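PDB 4LB8: DUF4848 domain-containing protein from Bacteroides thetaiotaomicron, which is of unknown function but carries a probable signal peptide, consistent with an exported protein, perhaps a lipoprotein. Local coordinates for residues I19-I22 with M27-F30; E34-A39 with E124-M129; S53-L58 with S62-M67; G72-I77 with L112-R117. All blocks are in the same frame, centred on the assembly; numbering follows the deposited sequence.

Contact 1 (I19-I22 with M27-F30)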
loop_
_atom_site.group_PDB
_atom_site.type_symbol
_atom_site.label_atom_id
_atom_site.label_comp_id
_atom_site.label_asym_id
_atom_site.label_seq_id
_atom_site.Cartn_x
_atom_site.Cartn_y
_atom_site.Cartn_z
ATOM N N ILE A 19 8.806 33.318 29.746
ATOM C CA ILE A 19 7.640 33.213 28.856
ATOM C C ILE A 19 6.685 34.302 29.316
ATOM O O ILE A 19 6.395 34.403 30.516
ATOM C CB ILE A 19 6.944 31.809 28.804
ATOM C CG1 ILE A 19 7.961 30.660 28.641
ATOM C CG2 ILE A 19 5.867 31.758 27.698
ATOM C CD1 ILE A 19 7.411 29.227 28.946
ATOM N N GLU A 20 6.216 35.120 28.377
ATOM C CA GLU A 20 5.319 36.231 28.662
ATOM C C GLU A 20 4.131 36.180 27.708
ATOM O O GLU A 20 4.321 36.041 26.502
ATOM C CB GLU A 20 6.092 37.553 28.524
ATOM C CG GLU A 20 5.388 38.759 29.106
ATOM C CD GLU A 20 6.001 40.111 28.781
ATOM O OE1 GLU A 20 7.116 40.154 28.209
ATOM O OE2 GLU A 20 5.355 41.134 29.102
ATOM N N VAL A 21 2.915 36.270 28.251
ATOM C CA VAL A 21 1.693 36.296 27.450
ATOM C C VAL A 21 1.313 37.775 27.309
ATOM O O VAL A 21 1.096 38.456 28.318
ATOM C CB VAL A 21 0.520 35.413 27.981
ATOM C CG1 VAL A 21 -0.469 35.105 26.866
ATOM C CG2 VAL A 21 1.017 34.115 28.625
ATOM N N ILE A 22 1.309 38.289 26.061
ATOM C CA ILE A 22 1.018 39.699 25.788
ATOM C C ILE A 22 -0.221 39.835 24.875
ATOM O O ILE A 22 -0.879 38.840 24.566
ATOM C CB ILE A 22 2.278 40.429 25.208
ATOM C CG1 ILE A 22 2.658 39.949 23.780
ATOM C CG2 ILE A 22 3.468 40.337 26.180
ATOM C CD1 ILE A 22 3.550 40.936 22.946
HETATM N N MSE A 27 -0.883 36.466 22.418
HETATM C CA MSE A 27 0.481 36.323 21.931
HETATM C C MSE A 27 1.430 35.810 23.013
HETATM O O MSE A 27 1.446 36.354 24.112
HETATM C CB MSE A 27 0.982 37.693 21.405
HETATM C CG MSE A 27 2.342 37.641 20.690
HETATM SE SE MSE A 27 2.302 36.714 18.956
HETATM C CE MSE A 27 1.378 38.087 17.984
ATOM N N ILE A 28 2.253 34.802 22.683
ATOM C CA ILE A 28 3.334 34.293 23.542
ATOM C C ILE A 28 4.613 35.020 23.107
ATOM O O ILE A 28 4.925 35.049 21.916
ATOM C CB ILE A 28 3.492 32.730 23.503
ATOM C CG1 ILE A 28 2.370 31.997 24.264
ATOM C CG2 ILE A 28 4.872 32.268 24.000
ATOM C CD1 ILE A 28 2.470 31.904 25.811
ATOM N N LYS A 29 5.333 35.612 24.062
ATOM C CA LYS A 29 6.599 36.284 23.805
ATOM C C LYS A 29 7.694 35.593 24.612
ATOM O O LYS A 29 7.529 35.381 25.807
ATOM C CB LYS A 29 6.513 37.787 24.143
ATOM C CG LYS A 29 7.789 38.603 23.885
ATOM C CD LYS A 29 7.805 39.848 24.762
ATOM C CE LYS A 29 8.476 41.077 24.165
ATOM N NZ LYS A 29 7.659 41.717 23.083
ATOM N N PHE A 30 8.786 35.211 23.943
ATOM C CA PHE A 30 9.966 34.632 24.575
ATOM C C PHE A 30 11.017 35.721 24.686
ATOM O O PHE A 30 10.994 36.671 23.897
ATOM C CB PHE A 30 10.495 33.418 23.793
ATOM C CG PHE A 30 9.543 32.250 23.814
ATOM C CD1 PHE A 30 9.396 31.468 24.961
ATOM C CD2 PHE A 30 8.763 31.946 22.698
ATOM C CE1 PHE A 30 8.495 30.398 24.986
ATOM C CE2 PHE A 30 7.868 30.873 22.727
ATOM C CZ PHE A 30 7.747 30.100 23.865
#
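Residues Ile19-Ile22 and Met27-Phe30 pair as an antiparallel hairpin, their axes 4.6 Å apart and their directions at 147°. Glu20 and Lys29 are a hydrogen-bonded pair: Glu20 N reaches Lys29 O at 2.9 Å, and Lys29 N reaches Glu20 O at 2.7 Å. Ile22 N binds Met27 O at 2.7 Å, but the return bond from Met27 N to Ile22 O is weak.

Ile19, Val21, Ile28 and Phe30 share one face. CG1 of Ile19 sits beside the backbone N (chi1 -47°), alongside the Phe30 ring and 3.7 Å from Phe30 CE1. The other branch, CG2 of Ile19, meets CG2 of Ile28 at 3.9 Å, and Ile28 CD1 reaches CG2 of Val21. Trimming Ile19 to an alanine would probably open a gap beside the Phe30 ring and deprive Ile28 of a neighbour.

On the other face Ile22 CG1 packs against CB of Met27, a selenomethionine. OE1 of Glu20 lies 3.5 Å from CD of Lys29, but the charged ends do not meet. Lys29 NZ is hydrogen-bonded to Gly136 O. Strand 19-22 is an outer strand of the sheet, strand 132-135 runs parallel to 27-30, and helix 33-44 touches Ile19 and Phe30 through Ala39.

Contact 2 (E34-A39 with E124-M129)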
loop_
_atom_site.group_PDB
_atom_site.type_symbol
_atom_site.label_atom_id
_atom_site.label_comp_id
_atom_site.label_asym_id
_atom_site.label_seq_id
_atom_site.Cartn_x
_atom_site.Cartn_y
_atom_site.Cartn_z
ATOM N N GLU A 34 17.122 31.118 22.952
ATOM C CA GLU A 34 17.518 30.171 23.997
ATOM C C GLU A 34 16.325 29.826 24.902
ATOM O O GLU A 34 16.083 28.642 25.161
ATOM C CB GLU A 34 18.701 30.754 24.799
ATOM C CG GLU A 34 19.222 29.887 25.934
ATOM C CD GLU A 34 19.800 30.648 27.114
ATOM O OE1 GLU A 34 19.262 31.727 27.460
ATOM O OE2 GLU A 34 20.769 30.139 27.723
ATOM N N SER A 35 15.550 30.850 25.309
ATOM C CA SER A 35 14.341 30.710 26.122
ATOM C C SER A 35 13.293 29.882 25.390
ATOM O O SER A 35 12.743 28.942 25.961
ATOM C CB SER A 35 13.777 32.082 26.483
ATOM O OG SER A 35 14.709 32.778 27.292
ATOM N N TYR A 36 13.061 30.205 24.112
ATOM C CA TYR A 36 12.089 29.543 23.248
ATOM C C TYR A 36 12.453 28.043 23.075
ATOM O O TYR A 36 11.619 27.183 23.368
ATOM C CB TYR A 36 11.977 30.298 21.885
ATOM C CG TYR A 36 11.545 29.422 20.734
ATOM C CD1 TYR A 36 10.248 28.918 20.664
ATOM C CD2 TYR A 36 12.456 29.010 19.770
ATOM C CE1 TYR A 36 9.869 28.029 19.662
ATOM C CE2 TYR A 36 12.088 28.126 18.762
ATOM C CZ TYR A 36 10.795 27.630 18.720
ATOM O OH TYR A 36 10.425 26.780 17.717
ATOM N N GLU A 37 13.697 27.740 22.648
ATOM C CA GLU A 37 14.162 26.371 22.413
ATOM C C GLU A 37 14.100 25.551 23.689
ATOM O O GLU A 37 13.729 24.388 23.622
ATOM C CB GLU A 37 15.568 26.348 21.797
ATOM C CG GLU A 37 15.545 26.596 20.292
ATOM C CD GLU A 37 16.870 26.939 19.636
ATOM O OE1 GLU A 37 17.776 27.434 20.348
ATOM O OE2 GLU A 37 16.975 26.788 18.395
ATOM N N ASN A 38 14.408 26.174 24.849
ATOM C CA ASN A 38 14.330 25.533 26.156
ATOM C C ASN A 38 12.895 25.238 26.534
ATOM O O ASN A 38 12.605 24.095 26.893
ATOM C CB ASN A 38 14.990 26.394 27.223
ATOM C CG ASN A 38 16.438 26.041 27.407
ATOM O OD1 ASN A 38 17.312 26.428 26.610
ATOM N ND2 ASN A 38 16.704 25.213 28.414
ATOM N N ALA A 39 11.985 26.244 26.431
ATOM C CA ALA A 39 10.558 26.069 26.730
ATOM C C ALA A 39 9.911 25.021 25.810
ATOM O O ALA A 39 9.067 24.257 26.268
ATOM C CB ALA A 39 9.827 27.385 26.601
ATOM N N GLU A 124 3.057 24.078 17.903
ATOM C CA GLU A 124 1.612 24.093 18.177
ATOM C C GLU A 124 1.322 24.511 19.638
ATOM O O GLU A 124 0.296 25.139 19.903
ATOM C CB GLU A 124 0.965 22.728 17.866
ATOM C CG GLU A 124 1.403 21.562 18.752
ATOM C CD GLU A 124 0.412 20.423 18.907
ATOM O OE1 GLU A 124 -0.742 20.560 18.440
ATOM O OE2 GLU A 124 0.780 19.403 19.532
ATOM N N TYR A 125 2.240 24.197 20.562
ATOM C CA TYR A 125 2.138 24.558 21.971
ATOM C C TYR A 125 2.172 26.070 22.185
ATOM O O TYR A 125 1.602 26.545 23.157
ATOM C CB TYR A 125 3.298 23.924 22.770
ATOM C CG TYR A 125 3.345 22.414 22.691
ATOM C CD1 TYR A 125 2.299 21.639 23.177
ATOM C CD2 TYR A 125 4.467 21.758 22.199
ATOM C CE1 TYR A 125 2.317 20.252 23.063
ATOM C CE2 TYR A 125 4.515 20.368 22.119
ATOM C CZ TYR A 125 3.435 19.619 22.548
ATOM O OH TYR A 125 3.470 18.250 22.469
ATOM N N PHE A 126 2.865 26.828 21.318
ATOM C CA PHE A 126 3.021 28.246 21.581
ATOM C C PHE A 126 2.371 29.158 20.531
ATOM O O PHE A 126 2.027 30.283 20.901
ATOM C CB PHE A 126 4.506 28.593 21.741
ATOM C CG PHE A 126 5.309 27.731 22.697
ATOM C CD1 PHE A 126 4.946 27.617 24.032
ATOM C CD2 PHE A 126 6.465 27.088 22.273
ATOM C CE1 PHE A 126 5.712 26.847 24.927
ATOM C CE2 PHE A 126 7.238 26.333 23.169
ATOM C CZ PHE A 126 6.851 26.205 24.487
ATOM N N VAL A 127 2.175 28.696 19.260
ATOM C CA VAL A 127 1.515 29.504 18.222
ATOM C C VAL A 127 0.063 29.819 18.619
ATOM O O VAL A 127 -0.606 28.998 19.253
ATOM C CB VAL A 127 1.549 28.929 16.773
ATOM C CG1 VAL A 127 2.937 29.018 16.155
ATOM C CG2 VAL A 127 0.982 27.512 16.694
ATOM N N ASN A 128 -0.410 31.009 18.243
ATOM C CA ASN A 128 -1.768 31.438 18.506
ATOM C C ASN A 128 -2.675 31.010 17.343
ATOM O O ASN A 128 -2.300 30.147 16.536
ATOM C CB ASN A 128 -1.834 32.965 18.764
ATOM C CG ASN A 128 -1.376 33.870 17.633
ATOM O OD1 ASN A 128 -1.245 33.480 16.468
ATOM N ND2 ASN A 128 -1.167 35.129 17.958
HETATM N N MSE A 129 -3.841 31.652 17.232
HETATM C CA MSE A 129 -4.833 31.321 16.226
HETATM C C MSE A 129 -4.432 31.738 14.789
HETATM O O MSE A 129 -5.065 31.258 13.836
HETATM C CB MSE A 129 -6.196 31.904 16.632
HETATM C CG MSE A 129 -6.746 31.280 17.936
HETATM SE SE MSE A 129 -6.697 29.306 17.962
HETATM C CE MSE A 129 -5.293 28.954 19.107
#
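Ala39 and the tip of Phe126 make the tight part of this contact. CZ of Phe126 comes 3.4 Å from Ala39 O, and the oxygen lies at the ring edge, in the plane of the ring. The ring thus turns its C-H rim, not a face, to the carbonyl. The same CZ of Phe126 is 3.8 Å from Ala39 CB. One ring atom therefore touches both the backbone and the methyl group of the helix. Phe126 has CG anti to its carbonyl carbon (chi1 -50°), which sends the ring out from the loop toward the helix. Behind it, CB of Tyr125 lies over the centre of one face of the Phe126 ring, 4.2 Å above the plane.

The second half is looser. CE1 of Tyr36 is 4.4 Å from CD2 of Phe126, which lies near the plane of the tyrosine ring, at its edge. The hydroxyl of Tyr36 is held by a hydrogen bond to Asn123 OD1. Glu34 and Asn38 are on the exposed side of the helix, while Glu37 packs on Ile191 of the second subunit.

An alanine at Phe126 would probably take away the ring edge that Ala39 O and CB rest on, and leave Tyr36 and Phe30 without this ring to pack on. Phe30 meets both Tyr36 and Phe126 edge-to-face. The result is a partly buried aromatic cluster where helix 33-44 packs on the sheet that holds strands 27-30 and 132-135.

Contact 3 (S53-L58 with S62-M67)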
loop_
_atom_site.group_PDB
_atom_site.type_symbol
_atom_site.label_atom_id
_atom_site.label_comp_id
_atom_site.label_asym_id
_atom_site.label_seq_id
_atom_site.Cartn_x
_atom_site.Cartn_y
_atom_site.Cartn_z
ATOM N N SER A 53 -2.450 21.880 31.292
ATOM C CA SER A 53 -2.433 22.610 32.564
ATOM C C SER A 53 -1.403 23.728 32.592
ATOM O O SER A 53 -1.702 24.780 33.157
ATOM C CB SER A 53 -2.198 21.666 33.734
ATOM O OG SER A 53 -3.342 20.841 33.876
ATOM N N PHE A 54 -0.202 23.521 32.003
ATOM C CA PHE A 54 0.852 24.547 31.941
ATOM C C PHE A 54 0.375 25.725 31.073
ATOM O O PHE A 54 0.686 26.876 31.389
ATOM C CB PHE A 54 2.189 23.960 31.427
ATOM C CG PHE A 54 3.238 24.971 31.018
ATOM C CD1 PHE A 54 4.058 25.573 31.969
ATOM C CD2 PHE A 54 3.401 25.333 29.684
ATOM C CE1 PHE A 54 5.017 26.526 31.594
ATOM C CE2 PHE A 54 4.349 26.292 29.311
ATOM C CZ PHE A 54 5.159 26.874 30.267
ATOM N N LEU A 55 -0.415 25.435 30.008
ATOM C CA LEU A 55 -0.979 26.457 29.122
ATOM C C LEU A 55 -2.157 27.168 29.798
ATOM O O LEU A 55 -2.351 28.362 29.564
ATOM C CB LEU A 55 -1.397 25.861 27.759
ATOM C CG LEU A 55 -0.239 25.482 26.824
ATOM C CD1 LEU A 55 -0.715 24.605 25.702
ATOM C CD2 LEU A 55 0.499 26.707 26.311
ATOM N N ASN A 56 -2.918 26.441 30.653
ATOM C CA ASN A 56 -4.032 26.995 31.435
ATOM C C ASN A 56 -3.469 27.941 32.483
ATOM O O ASN A 56 -4.066 28.991 32.724
ATOM C CB ASN A 56 -4.894 25.890 32.079
ATOM C CG ASN A 56 -5.685 25.003 31.120
ATOM O OD1 ASN A 56 -5.753 25.225 29.894
ATOM N ND2 ASN A 56 -6.275 23.936 31.661
ATOM N N SER A 57 -2.270 27.606 33.041
ATOM C CA SER A 57 -1.509 28.437 33.999
ATOM C C SER A 57 -1.208 29.799 33.406
ATOM O O SER A 57 -1.206 30.796 34.132
ATOM C CB SER A 57 -0.179 27.780 34.373
ATOM O OG SER A 57 -0.333 26.487 34.929
ATOM N N LEU A 58 -0.915 29.826 32.086
ATOM C CA LEU A 58 -0.551 31.021 31.337
ATOM C C LEU A 58 -1.763 31.761 30.742
ATOM O O LEU A 58 -1.572 32.782 30.082
ATOM C CB LEU A 58 0.404 30.622 30.207
ATOM C CG LEU A 58 1.790 30.176 30.617
ATOM C CD1 LEU A 58 2.351 29.260 29.595
ATOM C CD2 LEU A 58 2.734 31.373 30.770
ATOM N N SER A 62 -3.593 27.996 22.836
ATOM C CA SER A 62 -2.727 27.791 21.689
ATOM C C SER A 62 -3.413 26.849 20.724
ATOM O O SER A 62 -4.483 26.307 21.043
ATOM C CB SER A 62 -1.363 27.253 22.112
ATOM O OG SER A 62 -1.454 26.189 23.043
ATOM N N GLN A 63 -2.809 26.667 19.527
ATOM C CA GLN A 63 -3.303 25.775 18.490
ATOM C C GLN A 63 -3.428 24.361 19.009
ATOM O O GLN A 63 -4.337 23.643 18.577
ATOM C CB GLN A 63 -2.407 25.820 17.276
ATOM C CG GLN A 63 -2.880 26.885 16.329
ATOM C CD GLN A 63 -2.170 26.846 15.028
ATOM O OE1 GLN A 63 -1.765 25.774 14.538
ATOM N NE2 GLN A 63 -2.083 28.012 14.411
HETATM N N MSE A 64 -2.569 23.983 19.983
HETATM C CA MSE A 64 -2.634 22.686 20.629
HETATM C C MSE A 64 -3.980 22.508 21.383
HETATM O O MSE A 64 -4.611 21.462 21.229
HETATM C CB MSE A 64 -1.449 22.488 21.571
HETATM C CG MSE A 64 -1.318 21.051 22.036
HETATM SE SE MSE A 64 -1.641 20.731 23.944
HETATM C CE MSE A 64 -3.240 21.315 24.215
ATOM N N ILE A 65 -4.419 23.523 22.180
ATOM C CA ILE A 65 -5.682 23.479 22.948
ATOM C C ILE A 65 -6.859 23.368 21.972
ATOM O O ILE A 65 -7.785 22.588 22.221
ATOM C CB ILE A 65 -5.841 24.685 23.941
ATOM C CG1 ILE A 65 -4.628 24.843 24.917
ATOM C CG2 ILE A 65 -7.208 24.690 24.672
ATOM C CD1 ILE A 65 -4.449 23.767 26.074
ATOM N N LEU A 66 -6.787 24.093 20.841
ATOM C CA LEU A 66 -7.797 24.025 19.786
ATOM C C LEU A 66 -7.853 22.614 19.170
ATOM O O LEU A 66 -8.943 22.151 18.888
ATOM C CB LEU A 66 -7.522 25.084 18.700
ATOM C CG LEU A 66 -8.673 25.369 17.745
ATOM C CD1 LEU A 66 -9.833 26.038 18.465
ATOM C CD2 LEU A 66 -8.197 26.202 16.576
HETATM N N MSE A 67 -6.700 21.939 18.975
HETATM C CA MSE A 67 -6.596 20.576 18.434
HETATM C C MSE A 67 -7.235 19.583 19.406
HETATM O O MSE A 67 -7.974 18.698 18.969
HETATM C CB MSE A 67 -5.130 20.203 18.145
HETATM C CG MSE A 67 -4.959 18.874 17.387
HETATM SE SE MSE A 67 -5.830 18.830 15.643
HETATM C CE MSE A 67 -4.343 19.458 14.520
#
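Leu55 carries most of the apolar packing here. Its CD1 is 3.8 Å from CD1 of Ile65, and the two side chains run alongside one another, pointing opposite ways. The same CD1 of Leu55 lies 4.4 Å from SE of Met64, a selenomethionine. CG of Leu55 is anti to its carbonyl carbon (chi1 -73°), and from there CD1 touches both Ser62 and Ile65. Farther out, OD1 of the exposed Asn56 comes loosely near CD1 of Ile65.

A polar atom also abuts this methyl. OG of Ser62 is 3.2 Å from CD1 of Leu55, a close apolar-to-polar touch. Ser62 holds the N-cap position of helix 63-80, yet its hydroxyl makes no capping bond; it is hydrogen-bonded to Tyr125 O, which ties the helix start to the 124-129 loop.

Other bonds act within the first helix. Ser57 OG donates to Ser53 O at 2.8 Å, tilted 30° from the carbonyl plane. Ser57 N reaches the same oxygen of Ser53 at 2.9 Å from the opposite face, so two donors grip this one oxygen.

The helix segments cross at -126°, with axes 11.1 Å apart. They belong to two consecutive helices joined by a short linker, with Leu55 and Ile65 packed between them.

Contact 4 (G72-I77 with L112-R117)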
loop_
_atom_site.group_PDB
_atom_site.type_symbol
_atom_site.label_atom_id
_atom_site.label_comp_id
_atom_site.label_asym_id
_atom_site.label_seq_id
_atom_site.Cartn_x
_atom_site.Cartn_y
_atom_site.Cartn_z
ATOM N N GLY A 72 -11.837 16.222 20.280
ATOM C CA GLY A 72 -12.911 15.930 21.224
ATOM C C GLY A 72 -14.273 16.105 20.577
ATOM O O GLY A 72 -15.095 15.201 20.647
ATOM N N GLU A 73 -14.488 17.232 19.871
ATOM C CA GLU A 73 -15.720 17.544 19.136
ATOM C C GLU A 73 -15.970 16.559 17.937
ATOM O O GLU A 73 -17.129 16.273 17.647
ATOM C CB GLU A 73 -15.685 19.007 18.640
ATOM C CG GLU A 73 -16.994 19.513 18.045
ATOM C CD GLU A 73 -17.092 20.974 17.641
ATOM O OE1 GLU A 73 -16.226 21.779 18.059
ATOM O OE2 GLU A 73 -18.066 21.320 16.930
ATOM N N LEU A 74 -14.915 16.059 17.242
ATOM C CA LEU A 74 -15.104 15.121 16.121
ATOM C C LEU A 74 -15.598 13.764 16.655
ATOM O O LEU A 74 -16.499 13.145 16.075
ATOM C CB LEU A 74 -13.807 14.948 15.290
ATOM C CG LEU A 74 -13.855 14.044 14.024
ATOM C CD1 LEU A 74 -14.999 14.415 13.082
ATOM C CD2 LEU A 74 -12.526 14.074 13.264
ATOM N N ASP A 75 -15.008 13.329 17.780
ATOM C CA ASP A 75 -15.348 12.086 18.458
ATOM C C ASP A 75 -16.803 12.128 18.962
ATOM O O ASP A 75 -17.490 11.111 18.912
ATOM C CB ASP A 75 -14.379 11.843 19.615
ATOM C CG ASP A 75 -14.337 10.395 20.043
ATOM O OD1 ASP A 75 -13.667 9.591 19.351
ATOM O OD2 ASP A 75 -14.989 10.056 21.062
ATOM N N LYS A 76 -17.276 13.309 19.402
ATOM C CA LYS A 76 -18.636 13.498 19.893
ATOM C C LYS A 76 -19.633 13.518 18.734
ATOM O O LYS A 76 -20.769 13.080 18.915
ATOM C CB LYS A 76 -18.753 14.781 20.745
ATOM C CG LYS A 76 -18.111 14.656 22.137
ATOM C CD LYS A 76 -18.469 15.830 23.065
ATOM C CE LYS A 76 -17.277 16.386 23.830
ATOM N NZ LYS A 76 -17.592 17.677 24.506
ATOM N N ILE A 77 -19.214 14.013 17.549
ATOM C CA ILE A 77 -20.060 14.089 16.350
ATOM C C ILE A 77 -20.320 12.676 15.800
ATOM O O ILE A 77 -21.412 12.414 15.307
ATOM C CB ILE A 77 -19.449 15.040 15.279
ATOM C CG1 ILE A 77 -19.775 16.504 15.621
ATOM C CG2 ILE A 77 -19.949 14.698 13.852
ATOM C CD1 ILE A 77 -19.153 17.569 14.676
ATOM N N LEU A 112 -11.319 11.993 8.327
ATOM C CA LEU A 112 -12.134 13.057 8.891
ATOM C C LEU A 112 -11.412 14.081 9.703
ATOM O O LEU A 112 -11.980 15.153 9.927
ATOM C CB LEU A 112 -13.184 12.428 9.814
ATOM C CG LEU A 112 -14.074 11.382 9.234
ATOM C CD1 LEU A 112 -15.001 10.896 10.277
ATOM C CD2 LEU A 112 -14.841 11.911 8.024
ATOM N N SER A 113 -10.231 13.727 10.244
ATOM C CA SER A 113 -9.456 14.533 11.203
ATOM C C SER A 113 -8.876 15.836 10.678
ATOM O O SER A 113 -8.291 15.854 9.592
ATOM C CB SER A 113 -8.317 13.705 11.780
ATOM O OG SER A 113 -8.852 12.802 12.727
ATOM N N PRO A 114 -8.959 16.929 11.473
ATOM C CA PRO A 114 -8.273 18.176 11.065
ATOM C C PRO A 114 -6.779 18.029 11.297
ATOM O O PRO A 114 -6.371 17.236 12.144
ATOM C CB PRO A 114 -8.882 19.246 11.984
ATOM C CG PRO A 114 -9.283 18.517 13.213
ATOM C CD PRO A 114 -9.570 17.064 12.818
ATOM N N TYR A 115 -5.970 18.779 10.558
ATOM C CA TYR A 115 -4.507 18.755 10.658
ATOM C C TYR A 115 -3.918 20.123 10.907
ATOM O O TYR A 115 -4.469 21.132 10.438
ATOM C CB TYR A 115 -3.900 18.206 9.361
ATOM C CG TYR A 115 -4.091 16.722 9.193
ATOM C CD1 TYR A 115 -3.151 15.819 9.682
ATOM C CD2 TYR A 115 -5.217 16.208 8.542
ATOM C CE1 TYR A 115 -3.306 14.447 9.509
ATOM C CE2 TYR A 115 -5.399 14.835 8.393
ATOM C CZ TYR A 115 -4.437 13.959 8.873
ATOM O OH TYR A 115 -4.593 12.602 8.740
ATOM N N SER A 116 -2.751 20.156 11.585
ATOM C CA SER A 116 -1.985 21.399 11.773
ATOM C C SER A 116 -1.421 21.782 10.406
ATOM O O SER A 116 -1.120 20.901 9.601
ATOM C CB SER A 116 -0.860 21.186 12.789
ATOM O OG SER A 116 -0.381 22.361 13.427
ATOM N N ARG A 117 -1.317 23.081 10.128
ATOM C CA ARG A 117 -0.733 23.597 8.886
ATOM C C ARG A 117 0.785 23.730 9.069
ATOM O O ARG A 117 1.489 23.858 8.094
ATOM C CB ARG A 117 -1.370 24.937 8.489
ATOM C CG ARG A 117 -2.787 24.764 7.963
ATOM C CD ARG A 117 -3.438 26.095 7.613
ATOM N NE ARG A 117 -4.820 25.949 7.136
ATOM C CZ ARG A 117 -5.153 25.667 5.880
ATOM N NH1 ARG A 117 -4.213 25.486 4.958
ATOM N NH2 ARG A 117 -6.431 25.536 5.540
#
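Leu74 reaches from helix 63-80 to Leu112, Ser113 and Pro114 of the loop. Its CB points toward the loop but stops short of touching it. The next bond puts CG anti to the backbone N (chi1 -177°). CG of Leu74 is still 4.6 Å from CB of Leu112. The branches then part. CD1 of Leu74 is the looser one, 4.2 Å from Leu112 CB. CD2 does the close work: CD2 of Leu74 lies 3.5 Å from Leu112 O and 3.7 Å from Ser113 CA. CD2 of Leu74 is also 3.9 Å from Leu112 CB and 4.2 Å from Pro114 CD.

The setting is a helical hairpin, helices 63-80 and 84-98, with an irregular loop laid across it. Tyr94 of the second helix touches both Leu74 and Pro114, and Phe87 touches Leu112.

No hydrogen bond joins the two segments. The buried carbonyl beside CD2, Leu112 O, is hydrogen-bonded to Tyr91 OH, so the methyl can rest near it without leaving it unpaired. The loop also faces the second subunit: Arg208 of that chain bonds Pro114 O through NH1 and makes a cation-pi contact with Tyr115.

From the N terminus, contact 1 closes first, as a short hairpin of strands 19-22 and 27-30. The chain then enters helix 33-44, where contact 2 opens a long loop that closes only at residues 124-129. Contacts 3 and 4 nest inside that loop, one after the other. Contact 3 closes the short linker between helices 48-57 and 63-80. Contact 4 starts further along helix 63-80 and closes at 112-117, after helix 84-98. Contact 1 touches contacts 2 and 3, through Phe30 with Phe126 and Ile19 with Phe54. Met67 connects contact 3 to contact 4. Contacts 1 to 3 bind the N-terminal sheet and its helices; contact 4 ties helix 63-80 to the 112-117 loop.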